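Local coordinates for NADH dehydrogenase (Methanothermobacter marburgensis, PDB 4R81), which binds flavin mononucleotide in a flavodoxin-like fold and probably oxidises NADH or NADPH with a quinone as electron acceptor, at residues D126-V132 / V166-E172. Numbering follows the deposited sequence.
Sequences DIEKAVV and VKNVTME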
ATOM      1  N   ASP A 126      12.639   3.587 -18.977  1.00 27.90           N
ATOM      2  CA  ASP A 126      13.997   3.196 -19.328  1.00 28.61           C
ATOM      3  C   ASP A 126      14.920   3.376 -18.126  1.00 26.25           C
ATOM      4  O   ASP A 126      15.605   4.390 -17.994  1.00 27.07           O
ATOM      5  CB  ASP A 126      14.484   4.020 -20.519  1.00 29.82           C
ATOM      6  CG  ASP A 126      15.851   3.599 -20.993  1.00 33.11           C
ATOM      7  OD1 ASP A 126      16.232   2.435 -20.751  1.00 33.61           O
ATOM      8  OD2 ASP A 126      16.544   4.433 -21.610  1.00 35.16           O
ATOM      9  N   ILE A 127      14.932   2.376 -17.253  1.00 26.29           N
ATOM     10  CA  ILE A 127      15.645   2.459 -15.983  1.00 25.75           C
ATOM     11  C   ILE A 127      16.435   1.180 -15.756  1.00 25.26           C
ATOM     12  O   ILE A 127      15.865   0.081 -15.755  1.00 26.36           O
ATOM     13  CB  ILE A 127      14.665   2.657 -14.803  1.00 25.24           C
ATOM     14  CG1 ILE A 127      13.997   4.039 -14.866  1.00 26.12           C
ATOM     15  CG2 ILE A 127      15.382   2.468 -13.463  1.00 25.32           C
ATOM     16  CD1 ILE A 127      14.949   5.220 -14.619  1.00 26.42           C
ATOM     17  N   GLU A 128      17.743   1.326 -15.561  1.00 24.63           N
ATOM     18  CA  GLU A 128      18.637   0.177 -15.446  1.00 25.96           C
ATOM     19  C   GLU A 128      18.514  -0.529 -14.095  1.00 25.25           C
ATOM     20  O   GLU A 128      18.593  -1.763 -14.023  1.00 26.93           O
ATOM     21  CB  GLU A 128      20.088   0.610 -15.689  1.00 29.45           C
ATOM     22  CG  GLU A 128      21.045  -0.534 -16.002  1.00 34.93           C
ATOM     23  CD  GLU A 128      20.763  -1.205 -17.349  1.00 39.95           C
ATOM     24  OE1 GLU A 128      20.245  -0.534 -18.275  1.00 40.96           O
ATOM     25  OE2 GLU A 128      21.061  -2.412 -17.483  1.00 41.87           O
ATOM     26  N   LYS A 129      18.291   0.250 -13.037  1.00 24.45           N
ATOM     27  CA  LYS A 129      18.269  -0.295 -11.680  1.00 23.94           C
ATOM     28  C   LYS A 129      17.370   0.496 -10.741  1.00 22.08           C
ATOM     29  O   LYS A 129      17.342   1.722 -10.782  1.00 21.90           O
ATOM     30  CB  LYS A 129      19.685  -0.321 -11.098  1.00 26.63           C
ATOM     31  CG  LYS A 129      19.796  -1.008  -9.746  1.00 29.42           C
ATOM     32  CD  LYS A 129      21.250  -1.217  -9.376  1.00 31.78           C
ATOM     33  CE  LYS A 129      21.425  -2.262  -8.281  1.00 33.46           C
ATOM     34  NZ  LYS A 129      22.842  -2.294  -7.797  1.00 33.96           N
ATOM     35  N   ALA A 130      16.647  -0.215  -9.886  1.00 20.50           N
ATOM     36  CA  ALA A 130      15.923   0.412  -8.796  1.00 21.28           C
ATOM     37  C   ALA A 130      16.397  -0.184  -7.480  1.00 21.15           C
ATOM     38  O   ALA A 130      16.561  -1.404  -7.364  1.00 21.37           O
ATOM     39  CB  ALA A 130      14.429   0.218  -8.955  1.00 21.14           C
ATOM     40  N   VAL A 131      16.619   0.685  -6.498  1.00 20.66           N
ATOM     41  CA  VAL A 131      17.025   0.284  -5.159  1.00 21.37           C
ATOM     42  C   VAL A 131      15.935   0.669  -4.157  1.00 20.60           C
ATOM     43  O   VAL A 131      15.493   1.821  -4.113  1.00 21.27           O
ATOM     44  CB  VAL A 131      18.328   0.992  -4.748  1.00 23.43           C
ATOM     45  CG1 VAL A 131      18.753   0.563  -3.350  1.00 24.60           C
ATOM     46  CG2 VAL A 131      19.435   0.706  -5.756  1.00 26.39           C
ATOM     47  N   VAL A 132      15.491  -0.289  -3.350  1.00 19.98           N
ATOM     48  CA  VAL A 132      14.503  -0.005  -2.317  1.00 18.75           C
ATOM     49  C   VAL A 132      15.173  -0.106  -0.955  1.00 19.30           C
ATOM     50  O   VAL A 132      15.754  -1.134  -0.617  1.00 20.04           O
ATOM     51  CB  VAL A 132      13.322  -0.999  -2.375  1.00 19.28           C
ATOM     52  CG1 VAL A 132      12.341  -0.738  -1.227  1.00 18.87           C
ATOM     53  CG2 VAL A 132      12.618  -0.892  -3.712  1.00 20.40           C
ATOM     54  N   VAL A 166      11.675  -1.916 -15.219  1.00 25.56           N
ATOM     55  CA  VAL A 166      12.963  -1.707 -14.558  1.00 25.50           C
ATOM     56  C   VAL A 166      13.824  -2.963 -14.749  1.00 25.55           C
ATOM     57  O   VAL A 166      13.357  -4.074 -14.524  1.00 25.93           O
ATOM     58  CB  VAL A 166      12.791  -1.412 -13.062  1.00 26.27           C
ATOM     59  CG1 VAL A 166      14.152  -1.287 -12.392  1.00 27.59           C
ATOM     60  CG2 VAL A 166      11.974  -0.138 -12.863  1.00 26.88           C
ATOM     61  N   LYS A 167      15.074  -2.794 -15.177  1.00 26.28           N
ATOM     62  CA  LYS A 167      15.856  -3.945 -15.625  1.00 28.01           C
ATOM     63  C   LYS A 167      16.444  -4.791 -14.497  1.00 27.96           C
ATOM     64  O   LYS A 167      16.598  -6.008 -14.640  1.00 29.86           O
ATOM     65  CB  LYS A 167      16.947  -3.500 -16.603  1.00 30.55           C
ATOM     66  CG  LYS A 167      16.380  -2.843 -17.850  1.00 31.67           C
ATOM     67  CD  LYS A 167      17.414  -2.686 -18.952  1.00 32.94           C
ATOM     68  CE  LYS A 167      16.771  -2.091 -20.192  1.00 34.90           C
ATOM     69  NZ  LYS A 167      16.322  -0.685 -19.955  1.00 35.19           N
ATOM     70  N   ASN A 168      16.761  -4.142 -13.384  1.00 28.69           N
ATOM     71  CA  ASN A 168      17.417  -4.784 -12.250  1.00 27.66           C
ATOM     72  C   ASN A 168      16.909  -4.142 -10.971  1.00 24.25           C
ATOM     73  O   ASN A 168      16.761  -2.920 -10.915  1.00 25.25           O
ATOM     74  CB  ASN A 168      18.937  -4.594 -12.324  1.00 30.08           C
ATOM     75  CG  ASN A 168      19.555  -5.247 -13.544  1.00 33.12           C
ATOM     76  OD1 ASN A 168      19.807  -6.452 -13.553  1.00 35.19           O
ATOM     77  ND2 ASN A 168      19.817  -4.451 -14.579  1.00 32.20           N
ATOM     78  N   VAL A 169      16.636  -4.955  -9.953  1.00 23.92           N
ATOM     79  CA  VAL A 169      16.121  -4.443  -8.683  1.00 24.36           C
ATOM     80  C   VAL A 169      16.812  -5.053  -7.461  1.00 25.59           C
ATOM     81  O   VAL A 169      17.203  -6.228  -7.465  1.00 26.92           O
ATOM     82  CB  VAL A 169      14.589  -4.657  -8.541  1.00 24.49           C
ATOM     83  CG1 VAL A 169      13.828  -3.926  -9.637  1.00 24.18           C
ATOM     84  CG2 VAL A 169      14.251  -6.140  -8.544  1.00 25.65           C
ATOM     85  N   THR A 170      16.938  -4.239  -6.414  1.00 25.47           N
ATOM     86  CA  THR A 170      17.494  -4.654  -5.132  1.00 28.00           C
ATOM     87  C   THR A 170      16.625  -4.083  -4.017  1.00 27.28           C
ATOM     88  O   THR A 170      16.187  -2.942  -4.104  1.00 26.33           O
ATOM     89  CB  THR A 170      18.920  -4.102  -4.926  1.00 31.76           C
ATOM     90  OG1 THR A 170      19.773  -4.530  -5.997  1.00 35.11           O
ATOM     91  CG2 THR A 170      19.495  -4.590  -3.608  1.00 32.22           C
ATOM     92  N   MET A 171      16.370  -4.867  -2.974  1.00 28.67           N
ATOM     93  CA  MET A 171      15.684  -4.346  -1.793  1.00 28.58           C
ATOM     94  C   MET A 171      16.505  -4.633  -0.541  1.00 29.04           C
ATOM     95  O   MET A 171      17.005  -5.744  -0.354  1.00 30.58           O
ATOM     96  CB  MET A 171      14.270  -4.928  -1.655  1.00 30.46           C
ATOM     97  CG  MET A 171      13.443  -4.324  -0.508  1.00 32.61           C
ATOM     98  SD  MET A 171      11.740  -4.943  -0.430  1.00 37.19           S
ATOM     99  CE  MET A 171      11.007  -3.872   0.806  1.00 38.04           C
ATOM    100  N   GLU A 172      16.660  -3.618   0.300  1.00 27.42           N
ATOM    101  CA  GLU A 172      17.328  -3.779   1.584  1.00 27.98           C
ATOM    102  C   GLU A 172      16.304  -3.527   2.674  1.00 26.91           C
ATOM    103  O   GLU A 172      15.763  -2.424   2.779  1.00 25.86           O
ATOM    104  CB  GLU A 172      18.464  -2.764   1.737  1.00 28.62           C
ATOM    105  CG  GLU A 172      19.461  -2.743   0.589  1.00 31.86           C
ATOM    106  CD  GLU A 172      20.609  -3.697   0.784  1.00 34.32           C
ATOM    107  OE1 GLU A 172      20.569  -4.504   1.739  1.00 35.66           O
ATOM    108  OE2 GLU A 172      21.558  -3.641  -0.025  1.00 34.72           O
TER
HETATM  109  O   HOH W   1      13.710  -0.177 -18.350  1.00 27.90           O
HETATM  110  O   HOH W   2      18.328   1.024 -18.809  1.00 37.27           O
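With CG anti to its carbonyl carbon (chi1 -63°), N168 brings its amide to the carbonyl oxygen of E128. ND2 hydrogen-bonds E128 O at 3.0 Å, close to the amide plane but tilted from the carbonyl plane. K167 reaches back toward D126 with a chain bent only at its end (chi4 66°), bringing NZ to D126 OD1 in a salt bridge of 3.2 Å whose hydrogen bond is weak. NZ also donates to two waters: one takes the N-H of I127, the other donates to E128 OE1. Replacing N168 by an alanine is likely to leave E128 O without this side-chain donor. Beyond, the backbones pair as parallel strands, their axes 10° apart. A130 N binds N168 O at 2.9 Å, T170 N returns to A130 O, V132 N binds T170 O, and E172 N meets V132 O at 2.8 Å. V166 CG1 packs on A130 CB at 3.8 Å; on the face of A130 and V132, V132 CB lies against M171 CG. Helix 148-162, one of two in the connection, covers V132, V169 and M171. Strand 169-174, one of two edge strands within this chain, lies beside 129-135: a beta-alpha-beta unit of the flavodoxin-like fold.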